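Local coordinates for glutathione S-transferase-like protein (Methylobacillus flagellatus, PDB 4GLT), which binds glutathione and, as a glutathione S-transferase-like protein, probably has transferase activity, at residues A[72-75]-A[81-84]; A[130-135]-A[143-148]; A[166-169]-A[173-176]; A[196-199]-A[204-207]. All blocks are in the same frame, centred on the assembly; numbering follows the deposited sequence.

Interaction 1. Residues A[72-75]-A[81-84]; sequences PVLI and SLYD. With GSH (glutathione), chain E.
Leu74 and Leu82 are joined by two backbone hydrogen bonds, Leu74 N to Leu82 O at 2.9 Å and Leu82 N to Leu74 O at 2.8 Å. Both are nearly straight, with angles at the hydrogen of 163° and 167°, and they make this an antiparallel hydrogen-bonded pair in the hairpin that ends the thioredoxin-like sheet of the N-terminal domain. A CA-H...O contact from Ser81 CA, 3.2 Å, gives Leu74 O a further, weaker partner. Where the hairpin ends, Asp84 OD2 accepts a hydrogen bond from the glutathione amine N1 at 3.2 Å. Pro72 follows a cis peptide bond, and Pro72 CD lies 3.3 Å from glutathione O11. Asp84 is also the N-cap of helix 85-93, its OD1 bonding weakly to Arg86 N and forming a salt bridge with Arg86 of the second subunit. Val73 CG1, anti to its own N (chi1 -169°), meets Ser81 CB at 3.5 Å, with Ile75 CG1 also near that CB, whereas Leu74 and Leu82 turn to the other face, against Tyr91. The carboxylate of Asp84 thus faces cationic groups on ligand and neighbouring subunit, which suits it to hold the gamma-glutamyl end of glutathione.

Interaction 2. Residues A[130-135]-A[143-148]; sequences VMEGRR and AVIEKQ. With GSH (glutathione), chain F.
Glu132 lays its aliphatic stem against Ile145, with CG 3.3 Å from Ile145 CG1. The contact joins the end of helix 106-133 to the start of helix 142-162, two long antiparallel helices of the all-helical GST C-terminal domain. Beyond CG, the Glu132 chain bends at chi2 (64°) and carries its carboxyl group across the Val144 side chain at about a right angle, CD lying 3.9 Å from Val144 CG1. Ile145 CD1 extends past the stem, 3.9 Å from Glu132 CG. Further out, Glu132 OE2 accepts a hydrogen bond from Asp141 N and forms a salt bridge with Arg135 of the second subunit, while Asp141 OD1 in turn holds Ala143 N and Val144 N at the start of the second helix. With an alanine at Glu132, Asp141 N and the arginine of the neighbouring subunit would probably lose this acceptor, and Ile145 CG1 would lose the stem it packs on. On a different side of helix 142-162, the extended chain of Lys147 reaches a glutathione that also bonds Lys151 and, on the second subunit, Lys70, Ile71 and Ser85. Lys147 NZ makes a weak hydrogen bond to glutathione O32 at 3.2 Å.

Interaction 3. Residues A[166-169]-A[173-176]; sequences RKWC and SFSL
Trp168 and Phe174 meet in a T-shaped pair within the loop that leads from helix 142-162 into the N-capped helix 176-191 of the GST C-terminal domain. Along 166-169, the backbone of Arg166 and Lys167 is tied to side chains: Arg166 O accepts from Arg206 NH1, and Lys167 N donates to Glu172 OE2. Trp168 follows, with CG anti to its carbonyl carbon (chi1 -68°), which sets the indole beside the 173-174 backbone. Its CD1 lies 4.0 Å from Ser173 CA, and its six-membered ring receives the edge of Phe174, the centroids being 5.2 Å apart and the planes at 79°. The Phe174 ring also has a cation-pi partner in Arg214. Replacing Trp168 with an alanine would probably leave the Phe174 edge without an aromatic face to rest on and open a gap beside helix 202-212, where the indole also touches Ala210 and Met211. Next in sequence, Cys169 N donates to Asp178 OD1, and Asp178 OD2 accepts from Ser175 N, the residue at the N-cap position, whose OG bonds weakly to Ala177 N. One carboxylate therefore ties both sides of the turn. The closest point of the aromatic pair is Phe174 CD1, over the benzo ring and 3.7 Å from Trp168 CH2.

Interaction 4. Residues A[196-199]-A[204-207]; sequences DWKQ and LARH
The indole of Trp197 comes at the backbone of helix 202-212 edge-on: the Leu204-Ala205 peptide lies near the ring plane, with CZ3 only 3.3 Å from Ala205 N and 3.6 Å from Leu204 C. CZ3 also touches two side chains, Leu204 CB at 3.9 Å and Ala205 CB at 3.8 Å. Here the first side-chain torsion of Trp197 matters, since chi1 of 63° sets CG between the backbone N and carbonyl carbon and brings the six-membered ring up to the helix. One indole face carries Lys198 CG, 3.5 Å above the plane and offset toward the rim. Another ring, that of Tyr208, meets the indole edge-to-face, and Leu185 and Glu189 of helix 176-191 also touch it. Ala205 directs its methyl group toward 196-199, where CB rests 3.4 Å from Lys198 O and 3.7 Å from Lys198 CB. The small side chain suits so close an approach of the two backbones, whose CA atoms at Lys198 and Ala205 are 4.6 Å apart. Beyond CG, Lys198 bends away at chi3 and chi4, and its NZ makes a salt bridge with Glu189. Leu204, buried, also touches Leu156 and Met159 of helix 142-162 and Leu185. The short, weakly bonded helix 197-200 thus packs against the start of helix 202-212, both lying on the helical core of the GST C-terminal domain.

Interaction 1 belongs to the N-terminal domain and the other three to the helical C-terminal domain. Interactions 1 and 2, with centres 27 Å apart, both border glutathione and both touch the second subunit: Asp84 holds the amine of one molecule, while Lys147 approaches another whose other partners include Ser85 of the second subunit, so each site draws on both domains or both chains. Interactions 3 and 4, centres 16 Å apart, touch directly, the indole of one packing on the imidazole of the other with Trp168 CE3 and His207 NE2 at 3.5 Å. Interaction 3 lies away from the glutathione sites; in interaction 4, the Trp197 side chain is about 9 Å from that of Tyr187, which binds glutathione.

Interaction 1. Residues A[72-75]-A[81-84]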
loop_
_atom_site.group_PDB
_atom_site.type_symbol
_atom_site.label_atom_id
_atom_site.label_comp_id
_atom_site.label_asym_id
_atom_site.label_seq_id
_atom_site.Cartn_x
_atom_site.Cartn_y
_atom_site.Cartn_z
ATOM N N PRO A 72 3.942 -10.706 0.654
ATOM C CA PRO A 72 3.242 -11.973 0.486
ATOM C C PRO A 72 2.366 -11.985 -0.768
ATOM O O PRO A 72 1.901 -10.937 -1.202
ATOM C CB PRO A 72 2.344 -12.031 1.723
ATOM C CG PRO A 72 2.025 -10.606 2.015
ATOM C CD PRO A 72 3.171 -9.769 1.493
ATOM N N VAL A 73 2.099 -13.183 -1.268
ATOM C CA VAL A 73 1.100 -13.426 -2.279
ATOM C C VAL A 73 0.205 -14.542 -1.792
ATOM O O VAL A 73 0.704 -15.564 -1.367
ATOM C CB VAL A 73 1.713 -13.907 -3.570
ATOM C CG1 VAL A 73 0.693 -13.880 -4.655
ATOM C CG2 VAL A 73 2.883 -13.081 -3.932
ATOM N N LEU A 74 -1.109 -14.363 -1.858
ATOM C CA LEU A 74 -2.028 -15.470 -1.599
ATOM C C LEU A 74 -2.486 -16.072 -2.920
ATOM O O LEU A 74 -3.188 -15.422 -3.700
ATOM C CB LEU A 74 -3.238 -15.020 -0.770
ATOM C CG LEU A 74 -4.120 -16.128 -0.170
ATOM C CD1 LEU A 74 -3.617 -16.576 1.198
ATOM C CD2 LEU A 74 -5.558 -15.667 -0.059
ATOM N N ILE A 75 -2.055 -17.305 -3.178
ATOM C CA ILE A 75 -2.505 -18.070 -4.339
ATOM C C ILE A 75 -3.678 -18.969 -3.963
ATOM O O ILE A 75 -3.504 -19.921 -3.206
ATOM C CB ILE A 75 -1.381 -18.964 -4.877
ATOM C CG1 ILE A 75 -0.135 -18.123 -5.153
ATOM C CG2 ILE A 75 -1.850 -19.721 -6.114
ATOM C CD1 ILE A 75 1.138 -18.928 -5.260
ATOM N N SER A 81 -4.019 -15.198 -7.918
ATOM C CA SER A 81 -3.268 -14.678 -6.780
ATOM C C SER A 81 -3.661 -13.261 -6.370
ATOM O O SER A 81 -3.838 -12.384 -7.206
ATOM C CB SER A 81 -1.761 -14.785 -7.026
ATOM O OG SER A 81 -1.394 -14.225 -8.270
ATOM N N LEU A 82 -3.707 -13.052 -5.065
ATOM C CA LEU A 82 -4.002 -11.761 -4.482
ATOM C C LEU A 82 -2.771 -11.182 -3.784
ATOM O O LEU A 82 -2.078 -11.877 -3.060
ATOM C CB LEU A 82 -5.128 -11.895 -3.468
ATOM C CG LEU A 82 -6.499 -12.360 -3.928
ATOM C CD1 LEU A 82 -7.365 -12.562 -2.716
ATOM C CD2 LEU A 82 -7.118 -11.361 -4.853
ATOM N N TYR A 83 -2.509 -9.908 -4.041
ATOM C CA TYR A 83 -1.435 -9.134 -3.443
ATOM C C TYR A 83 -1.993 -7.727 -3.539
ATOM O O TYR A 83 -2.859 -7.507 -4.351
ATOM C CB TYR A 83 -0.181 -9.266 -4.299
ATOM C CG TYR A 83 -0.449 -8.971 -5.748
ATOM C CD1 TYR A 83 -0.303 -7.700 -6.247
ATOM C CD2 TYR A 83 -0.890 -9.954 -6.607
ATOM C CE1 TYR A 83 -0.566 -7.418 -7.553
ATOM C CE2 TYR A 83 -1.156 -9.676 -7.915
ATOM C CZ TYR A 83 -0.990 -8.405 -8.381
ATOM O OH TYR A 83 -1.254 -8.105 -9.679
ATOM N N ASP A 84 -1.542 -6.761 -2.755
ATOM C CA ASP A 84 -0.544 -6.894 -1.718
ATOM C C ASP A 84 -1.197 -7.269 -0.409
ATOM O O ASP A 84 -2.328 -7.696 -0.374
ATOM C CB ASP A 84 0.230 -5.592 -1.552
ATOM C CG ASP A 84 -0.640 -4.439 -1.092
ATOM O OD1 ASP A 84 -1.868 -4.559 -1.110
ATOM O OD2 ASP A 84 -0.086 -3.401 -0.707
HETATM N N1 GSH E . 3.075 -3.436 -0.164
HETATM C CA1 GSH E . 3.469 -4.858 -0.055
HETATM C C1 GSH E . 2.579 -5.413 1.015
HETATM O O11 GSH E . 2.326 -6.629 1.052
HETATM O O12 GSH E . 2.095 -4.604 1.836
HETATM C CB1 GSH E . 4.971 -4.960 0.269
HETATM C CG1 GSH E . 5.479 -6.408 0.329
HETATM C CD1 GSH E . 6.965 -6.454 0.675
HETATM O OE1 GSH E . 7.622 -5.424 0.728
HETATM N N2 GSH E . 7.489 -7.664 0.910
HETATM C CA2 GSH E . 8.904 -7.977 1.132
HETATM C C2 GSH E . 9.443 -7.496 2.457
HETATM O O2 GSH E . 8.745 -7.510 3.460
HETATM C CB2 GSH E . 9.752 -7.473 -0.028
HETATM S SG2 GSH E . 9.409 -8.396 -1.544
HETATM N N3 GSH E . 10.706 -7.080 2.479
HETATM C CA3 GSH E . 11.322 -6.512 3.668
HETATM C C3 GSH E . 12.012 -7.543 4.537
HETATM O O31 GSH E . 12.917 -7.158 5.312
HETATM O O32 GSH E . 11.651 -8.740 4.463
#

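Interaction 2. Residues A[130-135]-A[143-148]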
loop_
_atom_site.group_PDB
_atom_site.type_symbol
_atom_site.label_atom_id
_atom_site.label_comp_id
_atom_site.label_asym_id
_atom_site.label_seq_id
_atom_site.Cartn_x
_atom_site.Cartn_y
_atom_site.Cartn_z
ATOM N N VAL A 130 16.790 0.407 6.157
ATOM C CA VAL A 130 17.535 -0.850 6.171
ATOM C C VAL A 130 18.190 -1.168 4.831
ATOM O O VAL A 130 19.387 -1.433 4.761
ATOM C CB VAL A 130 16.648 -2.043 6.563
ATOM C CG1 VAL A 130 17.402 -3.351 6.329
ATOM C CG2 VAL A 130 16.192 -1.919 8.007
ATOM N N MET A 131 17.405 -1.145 3.764
ATOM C CA MET A 131 17.963 -1.418 2.442
ATOM C C MET A 131 18.990 -0.363 2.050
ATOM O O MET A 131 19.982 -0.665 1.366
ATOM C CB MET A 131 16.856 -1.528 1.386
ATOM C CG MET A 131 15.854 -2.647 1.663
ATOM S SD MET A 131 16.619 -4.265 1.946
ATOM C CE MET A 131 15.313 -5.072 2.878
ATOM N N GLU A 132 18.765 0.876 2.484
ATOM C CA GLU A 132 19.693 1.954 2.144
ATOM C C GLU A 132 21.082 1.600 2.646
ATOM O O GLU A 132 22.084 1.871 1.988
ATOM C CB GLU A 132 19.234 3.293 2.733
ATOM C CG GLU A 132 20.203 4.451 2.505
ATOM C CD GLU A 132 20.386 4.815 1.036
ATOM O OE1 GLU A 132 19.708 4.225 0.166
ATOM O OE2 GLU A 132 21.211 5.703 0.747
ATOM N N GLY A 133 21.127 0.979 3.818
ATOM C CA GLY A 133 22.385 0.603 4.434
ATOM C C GLY A 133 23.044 -0.565 3.733
ATOM O O GLY A 133 24.226 -0.839 3.942
ATOM N N ARG A 134 22.279 -1.257 2.896
ATOM C CA ARG A 134 22.779 -2.440 2.216
ATOM C C ARG A 134 23.329 -2.127 0.837
ATOM O O ARG A 134 23.782 -3.028 0.129
ATOM C CB ARG A 134 21.683 -3.485 2.064
ATOM C CG ARG A 134 21.283 -4.190 3.339
ATOM C CD ARG A 134 20.776 -5.574 2.987
ATOM N NE ARG A 134 20.295 -6.316 4.144
ATOM C CZ ARG A 134 19.090 -6.867 4.215
ATOM N NH1 ARG A 134 18.250 -6.759 3.191
ATOM N NH2 ARG A 134 18.734 -7.533 5.305
ATOM N N ARG A 135 23.277 -0.860 0.447
ATOM C CA ARG A 135 23.769 -0.467 -0.867
ATOM C C ARG A 135 25.286 -0.639 -0.922
ATOM O O ARG A 135 25.941 -0.668 0.119
ATOM C CB ARG A 135 23.325 0.965 -1.173
ATOM C CG ARG A 135 21.801 1.120 -1.151
ATOM C CD ARG A 135 21.353 2.552 -1.400
ATOM N NE ARG A 135 22.091 3.151 -2.501
ATOM C CZ ARG A 135 21.682 3.167 -3.767
ATOM N NH1 ARG A 135 20.518 2.630 -4.107
ATOM N NH2 ARG A 135 22.440 3.728 -4.697
ATOM N N ALA A 143 21.608 10.748 4.354
ATOM C CA ALA A 143 20.467 11.669 4.421
ATOM C C ALA A 143 19.157 10.917 4.267
ATOM O O ALA A 143 18.172 11.192 4.959
ATOM C CB ALA A 143 20.586 12.732 3.339
ATOM N N VAL A 144 19.166 9.967 3.339
ATOM C CA VAL A 144 18.027 9.118 3.060
ATOM C C VAL A 144 17.650 8.328 4.304
ATOM O O VAL A 144 16.483 8.249 4.679
ATOM C CB VAL A 144 18.377 8.145 1.923
ATOM C CG1 VAL A 144 17.334 7.053 1.809
ATOM C CG2 VAL A 144 18.537 8.903 0.614
ATOM N N ILE A 145 18.657 7.757 4.951
ATOM C CA ILE A 145 18.448 7.028 6.189
ATOM C C ILE A 145 17.837 7.946 7.248
ATOM O O ILE A 145 16.867 7.591 7.921
ATOM C CB ILE A 145 19.781 6.452 6.696
ATOM C CG1 ILE A 145 20.353 5.482 5.662
ATOM C CG2 ILE A 145 19.599 5.770 8.043
ATOM C CD1 ILE A 145 21.733 4.959 6.002
ATOM N N GLU A 146 18.410 9.137 7.385
ATOM C CA GLU A 146 17.944 10.105 8.367
ATOM C C GLU A 146 16.465 10.436 8.156
ATOM O O GLU A 146 15.652 10.359 9.080
ATOM C CB GLU A 146 18.786 11.379 8.265
ATOM C CG GLU A 146 18.999 12.102 9.584
ATOM C CD GLU A 146 17.723 12.241 10.390
ATOM O OE1 GLU A 146 17.055 11.210 10.632
ATOM O OE2 GLU A 146 17.394 13.380 10.788
ATOM N N LYS A 147 16.119 10.796 6.941
ATOM C CA LYS A 147 14.760 11.152 6.606
ATOM C C LYS A 147 13.769 10.038 6.924
ATOM O O LYS A 147 12.723 10.271 7.498
ATOM C CB LYS A 147 14.698 11.482 5.127
ATOM C CG LYS A 147 13.466 12.193 4.688
ATOM C CD LYS A 147 13.435 12.243 3.192
ATOM C CE LYS A 147 12.140 12.780 2.652
ATOM N NZ LYS A 147 12.012 12.372 1.229
ATOM N N GLN A 148 14.102 8.827 6.519
ATOM C CA GLN A 148 13.201 7.698 6.735
ATOM C C GLN A 148 13.035 7.378 8.216
ATOM O O GLN A 148 11.921 7.154 8.697
ATOM C CB GLN A 148 13.717 6.464 5.991
ATOM C CG GLN A 148 13.842 6.656 4.492
ATOM C CD GLN A 148 12.503 6.936 3.838
ATOM O OE1 GLN A 148 12.437 7.472 2.736
ATOM N NE2 GLN A 148 11.430 6.577 4.520
HETATM N N1 GSH F . 1.674 5.323 -0.707
HETATM C CA1 GSH F . 1.047 6.617 -0.351
HETATM C C1 GSH F . -0.251 6.808 -1.093
HETATM O O11 GSH F . -0.908 7.825 -0.801
HETATM O O12 GSH F . -0.636 5.962 -1.942
HETATM C CB1 GSH F . 1.992 7.820 -0.502
HETATM C CG1 GSH F . 2.612 8.016 -1.885
HETATM C CD1 GSH F . 3.827 8.928 -1.828
HETATM O OE1 GSH F . 4.876 8.525 -1.351
HETATM N N2 GSH F . 3.720 10.167 -2.324
HETATM C CA2 GSH F . 4.890 11.021 -2.497
HETATM C C2 GSH F . 5.318 11.714 -1.230
HETATM O O2 GSH F . 4.538 12.425 -0.613
HETATM C CB2 GSH F . 4.634 12.047 -3.600
HETATM S SG2 GSH F . 4.468 11.244 -5.224
HETATM N N3 GSH F . 6.579 11.502 -0.823
HETATM C CA3 GSH F . 7.170 12.293 0.246
HETATM C C3 GSH F . 8.174 11.554 1.117
HETATM O O31 GSH F . 8.262 10.305 1.047
HETATM O O32 GSH F . 8.897 12.229 1.889
#

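Interaction 3. Residues A[166-169]-A[173-176]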
loop_
_atom_site.group_PDB
_atom_site.type_symbol
_atom_site.label_atom_id
_atom_site.label_comp_id
_atom_site.label_asym_id
_atom_site.label_seq_id
_atom_site.Cartn_x
_atom_site.Cartn_y
_atom_site.Cartn_z
ATOM N N ARG A 166 -6.316 3.769 25.834
ATOM C CA ARG A 166 -6.945 2.769 24.988
ATOM C C ARG A 166 -6.405 1.368 25.273
ATOM O O ARG A 166 -5.205 1.180 25.490
ATOM C CB ARG A 166 -6.721 3.110 23.508
ATOM C CG ARG A 166 -7.097 4.530 23.097
ATOM C CD ARG A 166 -7.445 4.583 21.612
ATOM N NE ARG A 166 -7.088 5.850 20.971
ATOM C CZ ARG A 166 -7.881 6.918 20.913
ATOM N NH1 ARG A 166 -7.462 8.024 20.305
ATOM N NH2 ARG A 166 -9.088 6.886 21.467
ATOM N N LYS A 167 -7.282 0.381 25.361
ATOM C CA LYS A 167 -6.821 -0.997 25.377
ATOM C C LYS A 167 -6.246 -1.436 24.025
ATOM O O LYS A 167 -5.165 -2.001 23.955
ATOM C CB LYS A 167 -7.944 -1.936 25.813
ATOM C CG LYS A 167 -8.605 -1.579 27.144
ATOM C CD LYS A 167 -7.588 -1.364 28.253
ATOM C CE LYS A 167 -8.215 -1.520 29.625
ATOM N NZ LYS A 167 -9.192 -0.443 29.943
ATOM N N TRP A 168 -6.962 -1.100 22.956
ATOM C CA TRP A 168 -6.641 -1.501 21.587
ATOM C C TRP A 168 -6.791 -0.272 20.713
ATOM O O TRP A 168 -7.292 0.742 21.174
ATOM C CB TRP A 168 -7.570 -2.600 21.067
ATOM C CG TRP A 168 -7.435 -3.943 21.717
ATOM C CD1 TRP A 168 -8.376 -4.581 22.456
ATOM C CD2 TRP A 168 -6.310 -4.821 21.662
ATOM N NE1 TRP A 168 -7.912 -5.794 22.872
ATOM C CE2 TRP A 168 -6.642 -5.966 22.401
ATOM C CE3 TRP A 168 -5.054 -4.750 21.066
ATOM C CZ2 TRP A 168 -5.767 -7.027 22.558
ATOM C CZ3 TRP A 168 -4.190 -5.802 21.225
ATOM C CH2 TRP A 168 -4.548 -6.926 21.965
ATOM N N CYS A 169 -6.322 -0.338 19.471
ATOM C CA CYS A 169 -6.311 0.842 18.611
ATOM C C CYS A 169 -7.679 1.444 18.309
ATOM O O CYS A 169 -7.848 2.646 18.404
ATOM C CB CYS A 169 -5.648 0.507 17.277
ATOM S SG CYS A 169 -3.901 0.119 17.371
ATOM N N SER A 173 -11.544 -2.978 20.414
ATOM C CA SER A 173 -11.562 -4.383 20.009
ATOM C C SER A 173 -10.488 -4.739 19.017
ATOM O O SER A 173 -10.209 -3.996 18.071
ATOM C CB SER A 173 -12.942 -4.841 19.501
ATOM O OG SER A 173 -13.560 -3.843 18.712
ATOM N N PHE A 174 -9.897 -5.900 19.260
ATOM C CA PHE A 174 -8.766 -6.365 18.517
ATOM C C PHE A 174 -9.088 -6.322 17.028
ATOM O O PHE A 174 -10.039 -6.946 16.570
ATOM C CB PHE A 174 -8.429 -7.781 18.970
ATOM C CG PHE A 174 -7.236 -8.354 18.285
ATOM C CD1 PHE A 174 -5.968 -8.017 18.704
ATOM C CD2 PHE A 174 -7.386 -9.229 17.223
ATOM C CE1 PHE A 174 -4.858 -8.534 18.061
ATOM C CE2 PHE A 174 -6.281 -9.764 16.581
ATOM C CZ PHE A 174 -5.018 -9.410 17.000
ATOM N N SER A 175 -8.310 -5.562 16.273
ATOM C CA SER A 175 -8.547 -5.480 14.849
ATOM C C SER A 175 -7.254 -5.570 14.057
ATOM O O SER A 175 -6.160 -5.686 14.619
ATOM C CB SER A 175 -9.268 -4.172 14.515
ATOM O OG SER A 175 -8.493 -3.061 14.924
ATOM N N LEU A 176 -7.407 -5.530 12.739
ATOM C CA LEU A 176 -6.293 -5.408 11.831
ATOM C C LEU A 176 -5.319 -4.342 12.342
ATOM O O LEU A 176 -4.108 -4.495 12.225
ATOM C CB LEU A 176 -6.824 -5.046 10.445
ATOM C CG LEU A 176 -5.832 -4.914 9.302
ATOM C CD1 LEU A 176 -5.032 -6.201 9.147
ATOM C CD2 LEU A 176 -6.561 -4.549 8.007
#

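Interaction 4. Residues A[196-199]-A[204-207]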
loop_
_atom_site.group_PDB
_atom_site.type_symbol
_atom_site.label_atom_id
_atom_site.label_comp_id
_atom_site.label_asym_id
_atom_site.label_seq_id
_atom_site.Cartn_x
_atom_site.Cartn_y
_atom_site.Cartn_z
ATOM N N ASP A 196 15.648 1.368 21.516
ATOM C CA ASP A 196 14.988 1.096 22.785
ATOM C C ASP A 196 13.632 1.789 22.835
ATOM O O ASP A 196 13.419 2.714 23.620
ATOM C CB ASP A 196 15.865 1.535 23.956
ATOM C CG ASP A 196 15.468 0.869 25.255
ATOM O OD1 ASP A 196 16.371 0.513 26.042
ATOM O OD2 ASP A 196 14.252 0.691 25.480
ATOM N N TRP A 197 12.718 1.328 21.991
ATOM C CA TRP A 197 11.407 1.951 21.863
ATOM C C TRP A 197 10.513 1.710 23.072
ATOM O O TRP A 197 9.837 2.625 23.543
ATOM C CB TRP A 197 10.706 1.477 20.587
ATOM C CG TRP A 197 10.404 0.005 20.547
ATOM C CD1 TRP A 197 11.206 -0.985 20.055
ATOM C CD2 TRP A 197 9.202 -0.637 20.992
ATOM N NE1 TRP A 197 10.583 -2.203 20.175
ATOM C CE2 TRP A 197 9.352 -2.019 20.749
ATOM C CE3 TRP A 197 8.015 -0.179 21.579
ATOM C CZ2 TRP A 197 8.361 -2.947 21.072
ATOM C CZ3 TRP A 197 7.032 -1.104 21.903
ATOM C CH2 TRP A 197 7.214 -2.473 21.648
ATOM N N LYS A 198 10.504 0.473 23.558
ATOM C CA LYS A 198 9.631 0.092 24.659
ATOM C C LYS A 198 9.629 1.163 25.738
ATOM O O LYS A 198 8.573 1.593 26.210
ATOM C CB LYS A 198 10.054 -1.261 25.244
ATOM C CG LYS A 198 9.729 -2.448 24.345
ATOM C CD LYS A 198 9.574 -3.725 25.159
ATOM C CE LYS A 198 10.764 -4.651 24.989
ATOM N NZ LYS A 198 10.720 -5.323 23.660
ATOM N N GLN A 199 10.825 1.603 26.113
ATOM C CA GLN A 199 10.980 2.565 27.194
ATOM C C GLN A 199 10.463 3.953 26.821
ATOM O O GLN A 199 9.885 4.655 27.656
ATOM C CB GLN A 199 12.448 2.655 27.601
ATOM C CG GLN A 199 12.684 3.471 28.856
ATOM C CD GLN A 199 14.152 3.710 29.111
ATOM O OE1 GLN A 199 14.544 4.144 30.194
ATOM N NE2 GLN A 199 14.977 3.427 28.109
ATOM N N LEU A 204 2.882 1.872 23.623
ATOM C CA LEU A 204 3.185 0.930 22.552
ATOM C C LEU A 204 3.771 -0.366 23.105
ATOM O O LEU A 204 3.374 -1.454 22.699
ATOM C CB LEU A 204 4.135 1.551 21.523
ATOM C CG LEU A 204 3.565 2.506 20.464
ATOM C CD1 LEU A 204 4.599 2.790 19.375
ATOM C CD2 LEU A 204 2.297 1.941 19.841
ATOM N N ALA A 205 4.711 -0.244 24.036
ATOM C CA ALA A 205 5.300 -1.412 24.682
ATOM C C ALA A 205 4.226 -2.239 25.396
ATOM O O ALA A 205 4.242 -3.469 25.338
ATOM C CB ALA A 205 6.392 -0.989 25.652
ATOM N N ARG A 206 3.297 -1.558 26.063
ATOM C CA ARG A 206 2.135 -2.219 26.661
ATOM C C ARG A 206 1.282 -2.952 25.628
ATOM O O ARG A 206 0.806 -4.064 25.870
ATOM C CB ARG A 206 1.258 -1.207 27.386
ATOM C CG ARG A 206 -0.170 -1.694 27.583
ATOM C CD ARG A 206 -0.891 -0.901 28.668
ATOM N NE ARG A 206 -0.868 0.532 28.391
ATOM C CZ ARG A 206 -1.673 1.138 27.522
ATOM N NH1 ARG A 206 -2.568 0.432 26.838
ATOM N NH2 ARG A 206 -1.581 2.448 27.329
ATOM N N HIS A 207 1.068 -2.311 24.484
ATOM C CA HIS A 207 0.317 -2.919 23.400
ATOM C C HIS A 207 1.085 -4.138 22.911
ATOM O O HIS A 207 0.520 -5.216 22.739
ATOM C CB HIS A 207 0.134 -1.914 22.264
ATOM C CG HIS A 207 -0.768 -2.390 21.164
ATOM N ND1 HIS A 207 -0.317 -3.147 20.099
ATOM C CD2 HIS A 207 -2.093 -2.201 20.956
ATOM C CE1 HIS A 207 -1.326 -3.405 19.287
ATOM N NE2 HIS A 207 -2.418 -2.848 19.789
#